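Local coordinates for transglutaminase-like domain-containing protein (Streptococcus suis, PDB 4XZ7) that acts as a transglutaminase with antiphagocytic properties, a virulence factor of the bacterium that probably modifies glutamine side chains of its protein targets, at residues 262-267 / 293-298; 300-305 / 334-339. All blocks are in the same frame, centred on the assembly; numbering follows the deposited sequence.

Interaction 1: 262-267 / 293-298; sequences AMCVGF and VPHATA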
ATOM      1  N   ALA B 262      12.615  -6.309  14.581  1.00 18.74           N
ATOM      2  CA  ALA B 262      11.635  -5.500  15.288  1.00 23.82           C
ATOM      3  C   ALA B 262      12.238  -4.240  15.891  1.00 18.89           C
ATOM      4  O   ALA B 262      13.467  -4.102  15.987  1.00 19.01           O
ATOM      5  CB  ALA B 262      10.962  -6.339  16.383  1.00 19.55           C
ATOM      6  N   MET B 263      11.373  -3.332  16.243  1.00 18.87           N
ATOM      7  CA  MET B 263      11.693  -2.176  17.012  1.00 19.08           C
ATOM      8  C   MET B 263      11.019  -2.230  18.355  1.00 19.76           C
ATOM      9  O   MET B 263      10.393  -3.185  18.647  1.00 23.18           O
ATOM     10  CB  MET B 263      11.281  -0.939  16.271  1.00 18.52           C
ATOM     11  CG  MET B 263      12.254  -0.608  15.215  1.00 23.60           C
ATOM     12  SD  MET B 263      11.727   0.531  13.993  1.00 37.87           S
ATOM     13  CE  MET B 263      11.146   1.910  14.887  1.00 68.40           C
ATOM     14  N   CYS B 264      11.160  -1.174  19.126  1.00 20.04           N
ATOM     15  CA  CYS B 264      10.748  -1.145  20.515  1.00 20.82           C
ATOM     16  C   CYS B 264       9.310  -1.587  20.815  1.00 21.02           C
ATOM     17  O   CYS B 264       9.105  -2.351  21.697  1.00 21.69           O
ATOM     18  CB  CYS B 264      11.084   0.194  21.201  1.00 20.00           C
ATOM     19  SG  CYS B 264      10.208   1.644  20.624  1.00 20.00           S
ATOM     20  N   VAL B 265       8.351  -1.095  20.060  1.00 20.53           N
ATOM     21  CA  VAL B 265       6.991  -1.474  20.256  1.00 20.81           C
ATOM     22  C   VAL B 265       6.829  -2.953  19.991  1.00 24.81           C
ATOM     23  O   VAL B 265       6.190  -3.607  20.734  1.00 21.49           O
ATOM     24  CB  VAL B 265       5.992  -0.636  19.446  1.00 27.89           C
ATOM     25  CG1 VAL B 265       4.595  -1.192  19.591  1.00 20.61           C
ATOM     26  CG2 VAL B 265       6.018   0.800  19.912  1.00 24.28           C
ATOM     27  N   GLY B 266       7.466  -3.464  18.954  1.00 20.36           N
ATOM     28  CA  GLY B 266       7.413  -4.897  18.710  1.00 20.50           C
ATOM     29  C   GLY B 266       7.929  -5.723  19.875  1.00 21.32           C
ATOM     30  O   GLY B 266       7.213  -6.561  20.428  1.00 21.90           O
ATOM     31  N   PHE B 267       9.184  -5.485  20.252  1.00 21.45           N
ATOM     32  CA  PHE B 267       9.750  -6.115  21.448  1.00 22.31           C
ATOM     33  C   PHE B 267       8.824  -6.041  22.664  1.00 23.05           C
ATOM     34  O   PHE B 267       8.596  -7.039  23.329  1.00 25.48           O
ATOM     35  CB  PHE B 267      11.073  -5.461  21.812  1.00 22.39           C
ATOM     36  CG  PHE B 267      12.250  -5.960  21.028  1.00 26.52           C
ATOM     37  CD1 PHE B 267      13.094  -6.922  21.567  1.00 22.77           C
ATOM     38  CD2 PHE B 267      12.544  -5.430  19.778  1.00 21.26           C
ATOM     39  CE1 PHE B 267      14.203  -7.361  20.864  1.00 22.60           C
ATOM     40  CE2 PHE B 267      13.654  -5.863  19.061  1.00 23.82           C
ATOM     41  CZ  PHE B 267      14.490  -6.825  19.604  1.00 21.73           C
ATOM     42  N   VAL B 293      14.486  10.687  22.884  1.00 34.95           N
ATOM     43  CA  VAL B 293      13.781  10.158  21.712  1.00 37.90           C
ATOM     44  C   VAL B 293      12.630   9.229  22.128  1.00 33.31           C
ATOM     45  O   VAL B 293      12.711   8.527  23.139  1.00 35.20           O
ATOM     46  CB  VAL B 293      14.756   9.442  20.721  1.00 36.95           C
ATOM     47  CG1 VAL B 293      16.180   9.462  21.234  1.00 37.69           C
ATOM     48  CG2 VAL B 293      14.298   8.023  20.388  1.00 37.77           C
ATOM     49  N   PRO B 294      11.533   9.246  21.356  1.00 30.38           N
ATOM     50  CA  PRO B 294      10.350   8.473  21.733  1.00 30.92           C
ATOM     51  C   PRO B 294      10.655   6.970  21.814  1.00 33.63           C
ATOM     52  O   PRO B 294      11.348   6.426  20.954  1.00 20.87           O
ATOM     53  CB  PRO B 294       9.351   8.791  20.605  1.00 25.76           C
ATOM     54  CG  PRO B 294       9.854  10.106  20.002  1.00 20.92           C
ATOM     55  CD  PRO B 294      11.333   9.963  20.082  1.00 29.43           C
ATOM     56  N   HIS B 295      10.148   6.307  22.847  1.00 29.42           N
ATOM     57  CA  HIS B 295      10.501   4.924  23.085  1.00 21.97           C
ATOM     58  C   HIS B 295       9.312   4.176  23.670  1.00 28.24           C
ATOM     59  O   HIS B 295       8.292   4.782  24.047  1.00 31.09           O
ATOM     60  CB  HIS B 295      11.722   4.848  24.018  1.00 26.70           C
ATOM     61  CG  HIS B 295      12.383   3.502  24.052  1.00 30.82           C
ATOM     62  ND1 HIS B 295      12.961   2.927  22.938  1.00 30.91           N
ATOM     63  CD2 HIS B 295      12.561   2.621  25.067  1.00 31.83           C
ATOM     64  CE1 HIS B 295      13.471   1.751  23.271  1.00 22.23           C
ATOM     65  NE2 HIS B 295      13.235   1.541  24.552  1.00 23.01           N
ATOM     66  N   ALA B 296       9.441   2.855  23.745  1.00 25.97           N
ATOM     67  CA  ALA B 296       8.388   2.003  24.296  1.00 22.79           C
ATOM     68  C   ALA B 296       8.976   0.875  25.120  1.00 23.36           C
ATOM     69  O   ALA B 296      10.052   0.359  24.804  1.00 23.18           O
ATOM     70  CB  ALA B 296       7.518   1.443  23.191  1.00 22.21           C
ATOM     71  N   THR B 297       8.276   0.507  26.189  1.00 24.12           N
ATOM     72  CA  THR B 297       8.738  -0.528  27.106  1.00 24.83           C
ATOM     73  C   THR B 297       7.528  -1.322  27.602  1.00 32.84           C
ATOM     74  O   THR B 297       6.393  -0.938  27.324  1.00 26.56           O
ATOM     75  CB  THR B 297       9.485   0.070  28.335  1.00 33.05           C
ATOM     76  OG1 THR B 297       8.600   0.945  29.050  1.00 26.01           O
ATOM     77  CG2 THR B 297      10.732   0.853  27.916  1.00 27.22           C
ATOM     78  N   ALA B 298       7.753  -2.406  28.344  1.00 26.06           N
ATOM     79  CA  ALA B 298       6.635  -3.049  29.029  1.00 26.77           C
ATOM     80  C   ALA B 298       6.619  -2.648  30.494  1.00 35.05           C
ATOM     81  O   ALA B 298       7.661  -2.353  31.078  1.00 32.83           O
ATOM     82  CB  ALA B 298       6.701  -4.554  28.913  1.00 27.03           C
TER

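Interaction 2: 300-305 / 334-339; sequences VYYDKK and IGEDSY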
ATOM      1  N   VAL B 300       5.455  -4.522  33.921  1.00 31.05           N
ATOM      2  CA  VAL B 300       5.208  -5.895  34.358  1.00 31.85           C
ATOM      3  C   VAL B 300       5.072  -5.940  35.866  1.00 35.37           C
ATOM      4  O   VAL B 300       5.817  -5.267  36.574  1.00 34.42           O
ATOM      5  CB  VAL B 300       6.347  -6.858  33.961  1.00 39.77           C
ATOM      6  CG1 VAL B 300       5.830  -8.286  33.874  1.00 32.21           C
ATOM      7  CG2 VAL B 300       6.962  -6.451  32.647  1.00 44.82           C
ATOM      8  N   TYR B 301       4.142  -6.739  36.364  1.00 34.00           N
ATOM      9  CA  TYR B 301       3.976  -6.855  37.806  1.00 39.76           C
ATOM     10  C   TYR B 301       4.710  -8.075  38.342  1.00 36.19           C
ATOM     11  O   TYR B 301       4.435  -9.193  37.935  1.00 40.03           O
ATOM     12  CB  TYR B 301       2.492  -6.934  38.176  1.00 35.98           C
ATOM     13  CG  TYR B 301       2.243  -6.959  39.669  1.00 37.42           C
ATOM     14  CD1 TYR B 301       2.267  -5.786  40.415  1.00 37.70           C
ATOM     15  CD2 TYR B 301       1.987  -8.149  40.331  1.00 39.96           C
ATOM     16  CE1 TYR B 301       2.042  -5.797  41.785  1.00 43.52           C
ATOM     17  CE2 TYR B 301       1.759  -8.173  41.713  1.00 41.64           C
ATOM     18  CZ  TYR B 301       1.786  -6.991  42.429  1.00 43.06           C
ATOM     19  OH  TYR B 301       1.559  -6.993  43.788  1.00 41.60           O
ATOM     20  N   TYR B 302       5.650  -7.859  39.248  1.00 37.50           N
ATOM     21  CA  TYR B 302       6.254  -8.978  39.966  1.00 40.71           C
ATOM     22  C   TYR B 302       6.875  -8.491  41.256  1.00 44.94           C
ATOM     23  O   TYR B 302       7.175  -7.293  41.408  1.00 46.52           O
ATOM     24  CB  TYR B 302       7.291  -9.711  39.103  1.00 44.86           C
ATOM     25  CG  TYR B 302       8.436  -8.854  38.581  1.00 44.86           C
ATOM     26  CD1 TYR B 302       8.380  -8.273  37.311  1.00 37.76           C
ATOM     27  CD2 TYR B 302       9.578  -8.644  39.348  1.00 46.91           C
ATOM     28  CE1 TYR B 302       9.428  -7.493  36.832  1.00 34.26           C
ATOM     29  CE2 TYR B 302      10.632  -7.874  38.876  1.00 48.49           C
ATOM     30  CZ  TYR B 302      10.550  -7.298  37.620  1.00 45.06           C
ATOM     31  OH  TYR B 302      11.598  -6.531  37.160  1.00 34.22           O
ATOM     32  N   ASP B 303       7.030  -9.421  42.197  1.00 50.40           N
ATOM     33  CA  ASP B 303       7.597  -9.105  43.496  1.00 54.93           C
ATOM     34  C   ASP B 303       6.911  -7.893  44.103  1.00 50.64           C
ATOM     35  O   ASP B 303       7.569  -6.907  44.436  1.00 41.35           O
ATOM     36  CB  ASP B 303       9.106  -8.856  43.377  1.00 66.65           C
ATOM     37  CG  ASP B 303       9.890 -10.126  43.085  1.00 73.73           C
ATOM     38  OD1 ASP B 303       9.259 -11.172  42.817  1.00 74.66           O
ATOM     39  OD2 ASP B 303      11.139 -10.073  43.119  1.00 76.26           O
ATOM     40  N   LYS B 304       5.583  -7.954  44.189  1.00 49.68           N
ATOM     41  CA  LYS B 304       4.797  -6.913  44.851  1.00 47.21           C
ATOM     42  C   LYS B 304       4.872  -5.539  44.202  1.00 48.10           C
ATOM     43  O   LYS B 304       4.417  -4.561  44.807  1.00 51.25           O
ATOM     44  CB  LYS B 304       5.231  -6.748  46.316  1.00 50.90           C
ATOM     45  CG  LYS B 304       5.141  -7.973  47.180  1.00 54.41           C
ATOM     46  CD  LYS B 304       5.469  -7.588  48.627  1.00 55.45           C
ATOM     47  CE  LYS B 304       5.522  -8.800  49.532  1.00 60.73           C
ATOM     48  NZ  LYS B 304       5.813  -8.431  50.954  1.00 66.08           N
ATOM     49  N   LYS B 305       5.458  -5.433  43.009  1.00 45.19           N
ATOM     50  CA  LYS B 305       5.596  -4.112  42.400  1.00 45.65           C
ATOM     51  C   LYS B 305       5.434  -4.107  40.887  1.00 37.09           C
ATOM     52  O   LYS B 305       5.669  -5.108  40.210  1.00 36.73           O
ATOM     53  CB  LYS B 305       6.957  -3.493  42.762  1.00 51.98           C
ATOM     54  CG  LYS B 305       6.959  -2.667  44.050  1.00 55.14           C
ATOM     55  CD  LYS B 305       8.324  -2.031  44.308  1.00 56.46           C
ATOM     56  CE  LYS B 305       8.779  -1.146  43.143  1.00 57.82           C
ATOM     57  NZ  LYS B 305       8.012   0.138  43.040  1.00 57.17           N
ATOM     58  N   ILE B 334      18.891  -6.146  33.361  1.00 37.37           N
ATOM     59  CA  ILE B 334      17.947  -5.766  32.301  1.00 41.84           C
ATOM     60  C   ILE B 334      17.344  -4.376  32.553  1.00 44.10           C
ATOM     61  O   ILE B 334      16.269  -4.040  32.032  1.00 43.31           O
ATOM     62  CB  ILE B 334      16.784  -6.796  32.117  1.00 44.92           C
ATOM     63  CG1 ILE B 334      15.847  -6.817  33.328  1.00 40.57           C
ATOM     64  CG2 ILE B 334      17.326  -8.188  31.792  1.00 43.32           C
ATOM     65  CD1 ILE B 334      16.356  -7.626  34.469  1.00 43.95           C
ATOM     66  N   GLY B 335      18.049  -3.570  33.343  1.00 43.90           N
ATOM     67  CA  GLY B 335      17.691  -2.172  33.538  1.00 43.92           C
ATOM     68  C   GLY B 335      16.351  -1.915  34.211  1.00 41.47           C
ATOM     69  O   GLY B 335      15.755  -0.858  34.012  1.00 41.34           O
ATOM     70  N   GLU B 336      15.887  -2.881  35.003  1.00 39.51           N
ATOM     71  CA  GLU B 336      14.639  -2.772  35.756  1.00 40.00           C
ATOM     72  C   GLU B 336      14.455  -1.390  36.389  1.00 44.13           C
ATOM     73  O   GLU B 336      15.326  -0.910  37.128  1.00 40.67           O
ATOM     74  CB  GLU B 336      14.595  -3.867  36.835  1.00 36.69           C
ATOM     75  CG  GLU B 336      13.557  -3.669  37.935  1.00 43.68           C
ATOM     76  CD  GLU B 336      13.505  -4.841  38.927  1.00 50.18           C
ATOM     77  OE1 GLU B 336      13.719  -6.009  38.521  1.00 51.12           O
ATOM     78  OE2 GLU B 336      13.238  -4.593  40.117  1.00 52.06           O
ATOM     79  N   ASP B 337      13.336  -0.749  36.051  1.00 31.72           N
ATOM     80  CA  ASP B 337      12.893   0.495  36.678  1.00 31.99           C
ATOM     81  C   ASP B 337      13.861   1.645  36.541  1.00 39.36           C
ATOM     82  O   ASP B 337      14.073   2.394  37.494  1.00 32.49           O
ATOM     83  CB  ASP B 337      12.620   0.268  38.163  1.00 35.23           C
ATOM     84  CG  ASP B 337      11.401  -0.568  38.390  1.00 36.26           C
ATOM     85  OD1 ASP B 337      10.480  -0.468  37.557  1.00 34.58           O
ATOM     86  OD2 ASP B 337      11.356  -1.316  39.386  1.00 40.23           O
ATOM     87  N   SER B 338      14.443   1.797  35.364  1.00 30.83           N
ATOM     88  CA  SER B 338      15.400   2.868  35.156  1.00 38.81           C
ATOM     89  C   SER B 338      14.714   4.122  34.610  1.00 39.86           C
ATOM     90  O   SER B 338      15.366   5.146  34.373  1.00 37.87           O
ATOM     91  CB  SER B 338      16.502   2.416  34.206  1.00 35.26           C
ATOM     92  OG  SER B 338      15.998   2.275  32.898  1.00 34.65           O
ATOM     93  N   TYR B 339      13.401   4.034  34.409  1.00 39.02           N
ATOM     94  CA  TYR B 339      12.619   5.164  33.910  1.00 39.20           C
ATOM     95  C   TYR B 339      11.895   5.918  35.017  1.00 38.32           C
ATOM     96  O   TYR B 339      11.427   5.321  35.984  1.00 34.02           O
ATOM     97  CB  TYR B 339      11.589   4.687  32.884  1.00 28.50           C
ATOM     98  CG  TYR B 339      12.193   4.396  31.542  1.00 32.41           C
ATOM     99  CD1 TYR B 339      12.214   5.366  30.540  1.00 28.55           C
ATOM    100  CD2 TYR B 339      12.764   3.155  31.275  1.00 30.82           C
ATOM    101  CE1 TYR B 339      12.781   5.098  29.313  1.00 25.96           C
ATOM    102  CE2 TYR B 339      13.334   2.877  30.052  1.00 26.58           C
ATOM    103  CZ  TYR B 339      13.342   3.844  29.074  1.00 34.20           C
ATOM    104  OH  TYR B 339      13.905   3.550  27.849  1.00 31.23           O
TER

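Interaction 1: 262-267 / 293-298
C264 and H295 meet at an oblique angle, with the cysteine approaching the imidazole neither squarely over its face nor at its rim. Two atoms of C264 share the approach: CB comes to 3.5 Å from H295 CE1, while of the ring atoms of H295, ND1 lies closest to C264 SG, at 3.8 Å. The sulfur stands 4.4 Å from the centre of the H295 ring and 37° off its normal, a sulfur-aromatic contact rather than a hydrogen bond. Both side chains are set by their first torsions. In C264 the bond to CB points at the strand, and the sulfur, lying between the backbone N and the carbonyl carbon (chi1 67°), is then placed beside A296 N and CB; H295 has CG anti to its backbone N (chi1 -165°), which places ND1 and CE1 beside C264. The far nitrogen of the ring, NE2, is hydrogen-bonded to D310 OD2, which fixes how the imidazole is rotated.

Beside this pair A296 directs its methyl group at the helix. A296 CB touches C264 SG at 3.7 Å and V265 CG2 at the same distance, so the small residue fills the angle between two successive helix side chains. The SG atom also passes 3.4 Å from A296 N without bonding to it. V265 packs at the same time on Y169 of the second subunit, so the second subunit reaches the contact at V265.

M263 is the N-cap and C264 the first residue of helix 264-277, while H295 rides on strand 294-302. A cysteine at a helix start facing a strand histidine backed by an aspartate is the layout of the Cys-His-Asp catalytic triad in the papain-like transglutaminase core, and C264, H295 and D310 probably play these parts here.

Interaction 2: 300-305 / 334-339
Y302 opens a type I' turn that ends at K305, a tight beta hairpin between strands 294-302 and 305-309, and it faces E336 in the type II turn G335-S338. The hairpin is closed by two backbone hydrogen bonds, Y302 N to K305 O at 2.9 Å and K305 N to Y302 O at 3.0 Å. Between the two turns the contact rests on one pair of side chains arriving from opposite directions. E336 reaches out extended, with CG anti to its backbone N (chi1 164°), so that its carboxylate comes up to the phenol end of Y302. The ring and carboxylate planes stand 76° apart.

Neighbours hold both partners in place. The H307 ring stacks on Y302 and also hydrogen-bonds D337 OD2 through ND1 and Y302 O through NE2, tying the hairpin to the second turn. R214, on helix 213-227, forms a salt bridge through NE with E336 OE1; OE1 thus has two partners, and the arginine would probably favour the ionised carboxylate of E336. The phenol gives its proton to the same atom: Y302 OH lies 2.6 Å from E336 OE1, which sits near the plane of the ring but is met 68° out of the carboxylate plane.

Strand 294-302 runs through both contacts, whose centres lie about 16 Å apart: interaction 1 uses its beginning, interaction 2 its end and the hairpin beyond. Loop 334-339 connects the two contacts, since Y339 packs on H295 and T297. Y339 OH lies 3.2 Å from H295 CD2, and Y339 CE2 lies 3.9 Å from T297 CG2. That same hydroxyl hydrogen-bonds D310 OD1, while H295 holds the other oxygen, OD2. D310, the putative triad aspartate, is held by H295 of interaction 1 and Y339 of interaction 2, consistent with Y339 acting as a second-shell residue that helps position D310. Strand 294-302 and loop 334-339 thus both meet at the probable triad through H295, D310 and Y339.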